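Local coordinates for protein exotoxin 5 (Staphylococcus aureus subsp. aureus COL, PDB 3R2I) that is of unknown function but belongs to the secreted superantigen-like exotoxins, whose relatives typically bind host immune proteins, at residues A[71-79]-A[91-99]. Residues are numbered along the deposited sequence; the frame is centred on the assembly and turned at random.
Sequences SFEPTNISV and NFKQRNKAF
Gln94 reaches across to Thr75 and holds its backbone at two points with one amide. OE1 of Gln94 accepts from Thr75 N at 2.9 Å, with an N-H...O angle of 163°, while NE2 of Gln94 donates to Thr75 O at 3.0 Å. The two bonds together fix the rotation of the amide, and Thr75 O lies near the plane of the Gln94 amide. An extended side chain, with CG opposite the backbone N (chi1 -175°), carries the group that far; the hydroxyl of Thr75 bonds instead to Asp119. Beside this polar grip lies an apolar layer. Ile77 lays CG2 over one face of the Phe92 ring, 4.0 Å from its centroid, and CB of Phe99 lies against the opposite face. Pro74 is wedged between two rings: its CG meets the Phe92 ring edge-on, 3.9 Å from CE1, yet sits over the face of Phe99, 4.1 Å from the ring centroid. Phe99 in turn directs its edge at the face of Phe72 in an offset edge-to-face pair, with planes at 71°. Val120 of strand 118-120 touches Pro74, Ile77 and Phe92, and Ile133 touches Phe72 and Phe99. A type I' turn from Gln94 to Lys97 joins strands 87-94 and 97-103, whose Phe92 and Phe99 pack on the segment leading into strand 77-84 and on Ile77 at its start, as expected in the curled beta-barrel of the superantigen-like OB-fold domain.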
loop_
_atom_site.group_PDB
_atom_site.type_symbol
_atom_site.label_atom_id
_atom_site.label_comp_id
_atom_site.label_asym_id
_atom_site.label_seq_id
_atom_site.Cartn_x
_atom_site.Cartn_y
_atom_site.Cartn_z
ATOM N N SER A 71 6.657 -0.410 -7.718
ATOM C CA SER A 71 6.260 -1.416 -6.763
ATOM C C SER A 71 6.358 -2.809 -7.387
ATOM O O SER A 71 6.586 -2.969 -8.604
ATOM C CB SER A 71 4.845 -1.132 -6.292
ATOM O OG SER A 71 3.951 -1.138 -7.377
ATOM N N PHE A 72 6.206 -3.807 -6.531
ATOM C CA PHE A 72 6.330 -5.189 -6.931
ATOM C C PHE A 72 5.274 -6.009 -6.200
ATOM O O PHE A 72 4.916 -5.700 -5.047
ATOM C CB PHE A 72 7.743 -5.700 -6.596
ATOM C CG PHE A 72 8.859 -4.874 -7.221
ATOM C CD1 PHE A 72 9.450 -3.830 -6.519
ATOM C CD2 PHE A 72 9.287 -5.121 -8.494
ATOM C CE1 PHE A 72 10.440 -3.044 -7.088
ATOM C CE2 PHE A 72 10.292 -4.346 -9.069
ATOM C CZ PHE A 72 10.861 -3.310 -8.355
ATOM N N GLU A 73 4.806 -7.052 -6.880
ATOM C CA GLU A 73 3.742 -7.943 -6.387
ATOM C C GLU A 73 4.063 -9.438 -6.497
ATOM O O GLU A 73 3.349 -10.170 -7.138
ATOM C CB GLU A 73 2.442 -7.632 -7.142
ATOM C CG GLU A 73 1.965 -6.210 -6.841
ATOM C CD GLU A 73 0.723 -5.784 -7.612
ATOM O OE1 GLU A 73 -0.176 -6.624 -7.847
ATOM O OE2 GLU A 73 0.642 -4.583 -7.937
ATOM N N PRO A 74 5.150 -9.883 -5.869
ATOM C CA PRO A 74 5.490 -11.287 -5.933
ATOM C C PRO A 74 4.376 -12.059 -5.223
ATOM O O PRO A 74 3.817 -11.588 -4.237
ATOM C CB PRO A 74 6.815 -11.350 -5.178
ATOM C CG PRO A 74 6.791 -10.149 -4.279
ATOM C CD PRO A 74 6.143 -9.120 -5.101
ATOM N N THR A 75 4.082 -13.247 -5.730
ATOM C CA THR A 75 2.957 -14.027 -5.252
ATOM C C THR A 75 3.292 -15.463 -4.924
ATOM O O THR A 75 4.258 -16.031 -5.435
ATOM C CB THR A 75 1.834 -14.025 -6.345
ATOM O OG1 THR A 75 0.697 -14.775 -5.887
ATOM C CG2 THR A 75 2.331 -14.651 -7.668
ATOM N N ASN A 76 2.450 -16.044 -4.078
ATOM C CA ASN A 76 2.551 -17.454 -3.680
ATOM C C ASN A 76 3.923 -17.805 -3.172
ATOM O O ASN A 76 4.551 -18.716 -3.641
ATOM C CB ASN A 76 2.193 -18.356 -4.862
ATOM C CG ASN A 76 1.982 -19.819 -4.433
ATOM O OD1 ASN A 76 1.647 -20.099 -3.275
ATOM N ND2 ASN A 76 2.149 -20.744 -5.377
ATOM N N ILE A 77 4.345 -17.095 -2.153
ATOM C CA ILE A 77 5.664 -17.255 -1.604
ATOM C C ILE A 77 5.659 -18.131 -0.377
ATOM O O ILE A 77 4.729 -18.073 0.436
ATOM C CB ILE A 77 6.196 -15.879 -1.217
ATOM C CG1 ILE A 77 6.219 -14.968 -2.454
ATOM C CG2 ILE A 77 7.591 -15.988 -0.657
ATOM C CD1 ILE A 77 6.091 -13.507 -2.123
ATOM N N SER A 78 6.693 -18.958 -0.270
ATOM C CA SER A 78 6.881 -19.817 0.881
ATOM C C SER A 78 8.124 -19.277 1.556
ATOM O O SER A 78 9.157 -19.115 0.904
ATOM C CB SER A 78 7.031 -21.266 0.466
ATOM O OG SER A 78 5.786 -21.751 -0.045
ATOM N N VAL A 79 8.020 -18.961 2.845
ATOM C CA VAL A 79 9.146 -18.373 3.552
ATOM C C VAL A 79 8.993 -18.475 5.068
ATOM O O VAL A 79 7.901 -18.740 5.582
ATOM C CB VAL A 79 9.309 -16.901 3.127
ATOM C CG1 VAL A 79 8.121 -16.092 3.560
ATOM C CG2 VAL A 79 10.632 -16.293 3.640
ATOM N N ASN A 91 13.218 -13.222 3.744
ATOM C CA ASN A 91 14.072 -13.148 2.574
ATOM C C ASN A 91 13.626 -14.148 1.522
ATOM O O ASN A 91 13.480 -15.341 1.818
ATOM C CB ASN A 91 15.502 -13.490 2.938
ATOM C CG ASN A 91 16.133 -12.454 3.779
ATOM O OD1 ASN A 91 16.103 -11.271 3.424
ATOM N ND2 ASN A 91 16.796 -12.880 4.857
ATOM N N PHE A 92 13.426 -13.663 0.307
ATOM C CA PHE A 92 13.041 -14.513 -0.799
ATOM C C PHE A 92 13.302 -13.776 -2.139
ATOM O O PHE A 92 13.579 -12.563 -2.152
ATOM C CB PHE A 92 11.569 -14.901 -0.676
ATOM C CG PHE A 92 10.620 -13.734 -0.766
ATOM C CD1 PHE A 92 10.071 -13.364 -1.999
ATOM C CD2 PHE A 92 10.244 -13.032 0.381
ATOM C CE1 PHE A 92 9.195 -12.297 -2.110
ATOM C CE2 PHE A 92 9.369 -11.924 0.294
ATOM C CZ PHE A 92 8.852 -11.544 -0.947
ATOM N N LYS A 93 13.222 -14.551 -3.225
ATOM C CA LYS A 93 13.398 -14.105 -4.596
ATOM C C LYS A 93 12.254 -14.570 -5.486
ATOM O O LYS A 93 11.631 -15.576 -5.225
ATOM C CB LYS A 93 14.678 -14.678 -5.189
ATOM C CG LYS A 93 15.893 -14.385 -4.376
ATOM C CD LYS A 93 17.193 -14.759 -5.095
ATOM C CE LYS A 93 17.477 -13.877 -6.325
ATOM N NZ LYS A 93 18.862 -14.146 -6.842
ATOM N N GLN A 94 12.012 -13.833 -6.561
ATOM C CA GLN A 94 10.989 -14.183 -7.546
ATOM C C GLN A 94 11.226 -13.329 -8.790
ATOM O O GLN A 94 11.470 -12.122 -8.680
ATOM C CB GLN A 94 9.571 -13.979 -6.977
ATOM C CG GLN A 94 8.468 -14.453 -7.918
ATOM C CD GLN A 94 7.108 -14.588 -7.241
ATOM O OE1 GLN A 94 6.140 -13.961 -7.647
ATOM N NE2 GLN A 94 7.049 -15.382 -6.191
ATOM N N ARG A 95 11.175 -13.957 -9.965
ATOM C CA ARG A 95 11.410 -13.244 -11.241
ATOM C C ARG A 95 12.691 -12.378 -11.201
ATOM O O ARG A 95 12.680 -11.210 -11.626
ATOM C CB ARG A 95 10.174 -12.401 -11.658
ATOM C CG ARG A 95 9.017 -13.207 -12.319
ATOM C CD ARG A 95 7.896 -12.278 -12.861
ATOM N NE ARG A 95 6.960 -12.978 -13.758
ATOM C CZ ARG A 95 5.860 -12.442 -14.305
ATOM N NH1 ARG A 95 5.502 -11.186 -14.040
ATOM N NH2 ARG A 95 5.093 -13.175 -15.109
ATOM N N ASN A 96 13.779 -12.978 -10.707
ATOM C CA ASN A 96 15.112 -12.327 -10.524
ATOM C C ASN A 96 15.323 -11.264 -9.460
ATOM O O ASN A 96 16.479 -10.911 -9.167
ATOM C CB ASN A 96 15.631 -11.636 -11.814
ATOM C CG ASN A 96 16.636 -12.488 -12.566
ATOM O OD1 ASN A 96 17.279 -13.379 -11.988
ATOM N ND2 ASN A 96 16.821 -12.184 -13.846
ATOM N N LYS A 97 14.237 -10.770 -8.881
ATOM C CA LYS A 97 14.294 -9.826 -7.774
ATOM C C LYS A 97 14.398 -10.488 -6.428
ATOM O O LYS A 97 13.712 -11.472 -6.150
ATOM C CB LYS A 97 13.061 -8.897 -7.796
ATOM C CG LYS A 97 13.230 -7.487 -8.392
ATOM C CD LYS A 97 13.321 -7.343 -9.911
ATOM C CE LYS A 97 13.547 -5.838 -10.282
ATOM N NZ LYS A 97 13.551 -5.529 -11.755
ATOM N N ALA A 98 15.244 -9.932 -5.566
ATOM C CA ALA A 98 15.425 -10.437 -4.209
ATOM C C ALA A 98 14.725 -9.436 -3.313
ATOM O O ALA A 98 14.827 -8.228 -3.484
ATOM C CB ALA A 98 16.887 -10.569 -3.855
ATOM N N PHE A 99 13.955 -9.960 -2.394
ATOM C CA PHE A 99 13.174 -9.167 -1.519
ATOM C C PHE A 99 13.548 -9.404 -0.050
ATOM O O PHE A 99 13.915 -10.505 0.327
ATOM C CB PHE A 99 11.706 -9.554 -1.744
ATOM C CG PHE A 99 11.177 -9.201 -3.126
ATOM C CD1 PHE A 99 10.668 -7.938 -3.381
ATOM C CD2 PHE A 99 11.154 -10.127 -4.142
ATOM C CE1 PHE A 99 10.140 -7.607 -4.642
ATOM C CE2 PHE A 99 10.648 -9.789 -5.411
ATOM C CZ PHE A 99 10.148 -8.526 -5.648
#